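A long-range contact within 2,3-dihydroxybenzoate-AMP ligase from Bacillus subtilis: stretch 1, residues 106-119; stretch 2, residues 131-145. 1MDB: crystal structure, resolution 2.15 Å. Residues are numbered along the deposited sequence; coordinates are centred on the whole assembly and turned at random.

Stretch 1 106-119: LPSHRSSEITYFCE
Stretch 2 (131-145) AYSGFDYRSLARQVQ

Stretch 1 is built as a type I turn, Leu106 to His109 (His109 N to Leu106 O, 2.9 Å), then Arg110 as N-cap and a helix from Ser111 onward. Stretch 2 begins as a hairpin with a type I' turn from Tyr132 to Phe135; Asp136 caps the helix that follows. The helix axes approach to 9.4 Å and their N-to-C directions lie 55° apart (signed crossing angle -55°), with Thr115 CA and Val144 CA 5.5 Å apart and Pro107 CA and Tyr132 CA 8.2 Å apart; the two stretches together bury 494 Å².

At this crossing the main bump is Val144 (chi1 180°, t), a knob seated in the hollow between Ser111, Ile114, Thr115 and Cys118. Its CG2 lies 3.7 Å from Ile114 CG2, and its CG1 lies 4.4 Å from Cys118 SG. A short, branched side chain suits so close a backbone approach. Thr115 (m) lines the hollow with its hydroxyl satisfied, OG1 donating to Ser111 O at 2.6 Å. Ile114, Thr115, Cys118, Leu140 and Val144 are buried, where apolar side chains, or a threonine so satisfied, fit.

Leu140 (t, p) is the second bump, fitted against the start of the stretch 1 helix: CD1 reaches Ser111 N at 3.0 Å and CD2 reaches His109 O at 3.6 Å. Ile114 (m, m) flanks it, CG1 being 4.2 Å from Leu140 CD2. Ser111 CB lies 3.7 Å from Leu140 CD1.

Around the N-terminal ends of the helices, Arg110 (m, m, t, chi4 -102°) lays its guanidinium flat on one face of Phe135 (t, chi2 73°): planes at 6°, centres 3.7 Å apart. Arg110 CZ lies 3.8 Å from the Phe135 ring centroid, 5° off its normal, a cation-pi geometry. Arg110 NH1 also donates to Pro107 O (2.9 Å) and His109 O (2.8 Å), bonds consistent with this pose. Tyr137 (m) brings its end across so that OH donates to Pro107 O at 2.6 Å, the single hydrogen bond between the stretches. Pro107 CB also packs 4.1 Å from Tyr132 CE2.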

# COMPACT_ATOMS: atom_id res chain seq x y z
N LEU A 106 -9.03 4.84 -3.46
CA LEU A 106 -9.27 4.08 -2.24
C LEU A 106 -10.68 4.38 -1.71
O LEU A 106 -11.24 5.44 -1.97
CB LEU A 106 -8.22 4.45 -1.17
CG LEU A 106 -6.98 3.55 -1.01
CD1 LEU A 106 -6.44 3.13 -2.36
CD2 LEU A 106 -5.89 4.28 -0.20
N PRO A 107 -11.27 3.43 -0.97
CA PRO A 107 -12.61 3.58 -0.40
C PRO A 107 -12.83 4.86 0.40
O PRO A 107 -13.96 5.35 0.50
CB PRO A 107 -12.75 2.33 0.46
CG PRO A 107 -11.97 1.32 -0.33
CD PRO A 107 -10.73 2.09 -0.69
N SER A 108 -11.75 5.40 0.96
CA SER A 108 -11.84 6.60 1.77
C SER A 108 -11.81 7.91 0.98
O SER A 108 -12.04 8.98 1.54
CB SER A 108 -10.69 6.61 2.78
OG SER A 108 -9.46 6.63 2.09
N HIS A 109 -11.50 7.84 -0.30
CA HIS A 109 -11.45 9.07 -1.08
C HIS A 109 -12.83 9.70 -1.25
O HIS A 109 -13.84 9.00 -1.30
CB HIS A 109 -10.79 8.80 -2.44
CG HIS A 109 -9.32 8.54 -2.34
ND1 HIS A 109 -8.63 7.74 -3.22
CD2 HIS A 109 -8.41 8.96 -1.42
CE1 HIS A 109 -7.36 7.67 -2.86
NE2 HIS A 109 -7.20 8.40 -1.77
N ARG A 110 -12.86 11.02 -1.33
CA ARG A 110 -14.12 11.72 -1.48
C ARG A 110 -14.09 12.62 -2.71
O ARG A 110 -13.14 12.56 -3.50
CB ARG A 110 -14.41 12.50 -0.19
CG ARG A 110 -14.65 11.59 1.03
CD ARG A 110 -15.88 10.70 0.83
NE ARG A 110 -16.14 9.79 1.95
CZ ARG A 110 -15.85 8.49 1.96
NH1 ARG A 110 -15.27 7.92 0.91
NH2 ARG A 110 -16.15 7.75 3.02
N SER A 111 -15.13 13.44 -2.89
CA SER A 111 -15.24 14.28 -4.08
C SER A 111 -14.01 15.10 -4.45
O SER A 111 -13.68 15.21 -5.63
CB SER A 111 -16.44 15.21 -3.95
OG SER A 111 -16.19 16.22 -3.02
N SER A 112 -13.33 15.67 -3.47
CA SER A 112 -12.16 16.47 -3.78
C SER A 112 -11.07 15.63 -4.46
O SER A 112 -10.56 16.02 -5.51
CB SER A 112 -11.61 17.11 -2.51
OG SER A 112 -11.02 18.37 -2.81
N GLU A 113 -10.72 14.48 -3.88
CA GLU A 113 -9.71 13.63 -4.49
C GLU A 113 -10.22 12.96 -5.77
O GLU A 113 -9.52 12.92 -6.77
CB GLU A 113 -9.23 12.56 -3.51
CG GLU A 113 -8.57 13.12 -2.27
CD GLU A 113 -9.37 12.85 -1.03
OE1 GLU A 113 -10.62 13.02 -1.07
OE2 GLU A 113 -8.76 12.48 -0.01
N ILE A 114 -11.45 12.44 -5.74
CA ILE A 114 -12.00 11.78 -6.92
C ILE A 114 -12.12 12.74 -8.11
O ILE A 114 -11.72 12.42 -9.23
CB ILE A 114 -13.38 11.13 -6.64
CG1 ILE A 114 -13.24 10.06 -5.55
CG2 ILE A 114 -13.94 10.50 -7.91
CD1 ILE A 114 -12.18 8.98 -5.86
N THR A 115 -12.67 13.93 -7.86
CA THR A 115 -12.81 14.92 -8.92
C THR A 115 -11.43 15.19 -9.54
O THR A 115 -11.30 15.34 -10.76
CB THR A 115 -13.41 16.24 -8.37
OG1 THR A 115 -14.72 15.98 -7.87
CG2 THR A 115 -13.51 17.30 -9.47
N TYR A 116 -10.41 15.25 -8.70
CA TYR A 116 -9.05 15.48 -9.16
C TYR A 116 -8.59 14.33 -10.06
O TYR A 116 -8.14 14.55 -11.19
CB TYR A 116 -8.12 15.62 -7.97
CG TYR A 116 -6.65 15.64 -8.33
CD1 TYR A 116 -6.12 16.66 -9.11
CD2 TYR A 116 -5.80 14.62 -7.92
CE1 TYR A 116 -4.78 16.68 -9.45
CE2 TYR A 116 -4.46 14.62 -8.26
CZ TYR A 116 -3.96 15.65 -9.03
OH TYR A 116 -2.63 15.65 -9.39
N PHE A 117 -8.72 13.10 -9.56
CA PHE A 117 -8.33 11.92 -10.33
C PHE A 117 -9.04 11.87 -11.69
O PHE A 117 -8.43 11.52 -12.71
CB PHE A 117 -8.66 10.64 -9.56
CG PHE A 117 -7.99 10.53 -8.21
CD1 PHE A 117 -8.50 9.67 -7.24
CD2 PHE A 117 -6.85 11.26 -7.91
CE1 PHE A 117 -7.89 9.55 -5.99
CE2 PHE A 117 -6.23 11.15 -6.66
CZ PHE A 117 -6.75 10.29 -5.70
N CYS A 118 -10.33 12.21 -11.72
CA CYS A 118 -11.10 12.16 -12.95
C CYS A 118 -10.70 13.25 -13.94
O CYS A 118 -10.64 13.01 -15.15
CB CYS A 118 -12.61 12.27 -12.65
SG CYS A 118 -13.34 10.80 -11.86
N GLU A 119 -10.41 14.45 -13.43
CA GLU A 119 -9.99 15.57 -14.27
C GLU A 119 -8.60 15.30 -14.83
O GLU A 119 -8.41 15.20 -16.04
CB GLU A 119 -9.93 16.86 -13.46
CG GLU A 119 -11.03 17.85 -13.73
CD GLU A 119 -10.77 19.17 -13.02
OE1 GLU A 119 -9.76 19.83 -13.34
OE2 GLU A 119 -11.57 19.54 -12.14
N ALA A 131 -22.91 1.09 -2.08
CA ALA A 131 -22.64 1.59 -0.74
C ALA A 131 -21.68 0.65 -0.03
O ALA A 131 -21.70 -0.55 -0.26
CB ALA A 131 -23.94 1.72 0.05
N TYR A 132 -20.84 1.22 0.82
CA TYR A 132 -19.87 0.41 1.54
C TYR A 132 -19.53 1.05 2.88
O TYR A 132 -19.37 2.27 2.99
CB TYR A 132 -18.60 0.23 0.72
CG TYR A 132 -17.45 -0.33 1.51
CD1 TYR A 132 -17.50 -1.63 2.03
CD2 TYR A 132 -16.32 0.44 1.78
CE1 TYR A 132 -16.46 -2.14 2.80
CE2 TYR A 132 -15.27 -0.06 2.55
CZ TYR A 132 -15.35 -1.35 3.06
OH TYR A 132 -14.33 -1.85 3.83
N SER A 133 -19.44 0.21 3.90
CA SER A 133 -19.08 0.68 5.22
C SER A 133 -19.87 1.90 5.62
O SER A 133 -19.31 2.88 6.12
CB SER A 133 -17.58 0.99 5.25
OG SER A 133 -17.12 1.21 6.57
N GLY A 134 -21.18 1.86 5.38
CA GLY A 134 -22.02 2.98 5.74
C GLY A 134 -21.98 4.21 4.85
O GLY A 134 -22.64 5.21 5.15
N PHE A 135 -21.23 4.17 3.76
CA PHE A 135 -21.16 5.31 2.85
C PHE A 135 -21.78 5.00 1.50
O PHE A 135 -21.48 3.98 0.88
CB PHE A 135 -19.71 5.76 2.65
CG PHE A 135 -19.57 7.00 1.82
CD1 PHE A 135 -19.92 8.24 2.35
CD2 PHE A 135 -19.11 6.94 0.51
CE1 PHE A 135 -19.81 9.40 1.57
CE2 PHE A 135 -19.01 8.08 -0.28
CZ PHE A 135 -19.36 9.31 0.25
N ASP A 136 -22.67 5.88 1.04
CA ASP A 136 -23.35 5.71 -0.24
C ASP A 136 -22.49 6.41 -1.30
O ASP A 136 -22.43 7.64 -1.35
CB ASP A 136 -24.74 6.35 -0.18
CG ASP A 136 -25.53 6.14 -1.46
OD1 ASP A 136 -24.95 6.36 -2.55
OD2 ASP A 136 -26.71 5.75 -1.38
N TYR A 137 -21.83 5.62 -2.15
CA TYR A 137 -20.96 6.20 -3.16
C TYR A 137 -21.65 6.85 -4.35
O TYR A 137 -21.01 7.57 -5.12
CB TYR A 137 -19.94 5.16 -3.64
CG TYR A 137 -18.91 4.79 -2.57
CD1 TYR A 137 -19.26 3.96 -1.49
CD2 TYR A 137 -17.61 5.29 -2.61
CE1 TYR A 137 -18.34 3.66 -0.48
CE2 TYR A 137 -16.68 5.00 -1.62
CZ TYR A 137 -17.05 4.18 -0.55
OH TYR A 137 -16.15 3.90 0.45
N ARG A 138 -22.96 6.63 -4.51
CA ARG A 138 -23.66 7.28 -5.61
C ARG A 138 -23.79 8.77 -5.30
O ARG A 138 -23.82 9.59 -6.21
CB ARG A 138 -25.06 6.72 -5.81
CG ARG A 138 -25.16 5.22 -5.80
CD ARG A 138 -25.99 4.87 -4.60
NE ARG A 138 -26.44 3.49 -4.61
CZ ARG A 138 -27.34 3.01 -3.77
NH1 ARG A 138 -27.87 3.81 -2.84
NH2 ARG A 138 -27.72 1.75 -3.87
N SER A 139 -23.88 9.10 -4.02
CA SER A 139 -23.99 10.50 -3.64
C SER A 139 -22.64 11.15 -3.94
O SER A 139 -22.57 12.31 -4.32
CB SER A 139 -24.35 10.65 -2.15
OG SER A 139 -23.32 10.14 -1.32
N LEU A 140 -21.56 10.38 -3.78
CA LEU A 140 -20.23 10.89 -4.09
C LEU A 140 -20.20 11.08 -5.62
O LEU A 140 -19.72 12.09 -6.12
CB LEU A 140 -19.15 9.89 -3.65
CG LEU A 140 -17.71 10.18 -4.11
CD1 LEU A 140 -17.32 11.60 -3.72
CD2 LEU A 140 -16.74 9.15 -3.51
N ALA A 141 -20.73 10.10 -6.35
CA ALA A 141 -20.77 10.19 -7.81
C ALA A 141 -21.51 11.46 -8.23
O ALA A 141 -21.07 12.19 -9.12
CB ALA A 141 -21.47 8.96 -8.41
N ARG A 142 -22.63 11.73 -7.57
CA ARG A 142 -23.41 12.92 -7.89
C ARG A 142 -22.60 14.17 -7.65
O ARG A 142 -22.66 15.11 -8.43
CB ARG A 142 -24.70 12.96 -7.06
CG ARG A 142 -25.64 11.80 -7.39
CD ARG A 142 -26.99 11.92 -6.72
NE ARG A 142 -27.76 10.71 -6.97
CZ ARG A 142 -27.81 9.67 -6.15
NH1 ARG A 142 -27.15 9.69 -5.00
NH2 ARG A 142 -28.48 8.59 -6.50
N GLN A 143 -21.82 14.17 -6.57
CA GLN A 143 -20.98 15.32 -6.27
C GLN A 143 -19.93 15.47 -7.37
O GLN A 143 -19.67 16.58 -7.85
CB GLN A 143 -20.31 15.14 -4.91
CG GLN A 143 -21.28 15.34 -3.75
CD GLN A 143 -20.67 15.04 -2.40
OE1 GLN A 143 -21.05 15.62 -1.39
NE2 GLN A 143 -19.72 14.10 -2.37
N VAL A 144 -19.34 14.36 -7.78
CA VAL A 144 -18.33 14.43 -8.82
C VAL A 144 -18.89 14.96 -10.14
O VAL A 144 -18.33 15.90 -10.71
CB VAL A 144 -17.65 13.05 -9.03
CG1 VAL A 144 -16.59 13.16 -10.12
CG2 VAL A 144 -16.99 12.60 -7.72
N GLN A 145 -20.00 14.38 -10.62
CA GLN A 145 -20.60 14.84 -11.88
C GLN A 145 -20.93 16.33 -11.88
O GLN A 145 -20.74 17.01 -12.90
CB GLN A 145 -21.88 14.07 -12.23
CG GLN A 145 -21.68 12.67 -12.75
CD GLN A 145 -22.88 12.17 -13.56
OE1 GLN A 145 -24.02 12.52 -13.26
NE2 GLN A 145 -22.63 11.35 -14.57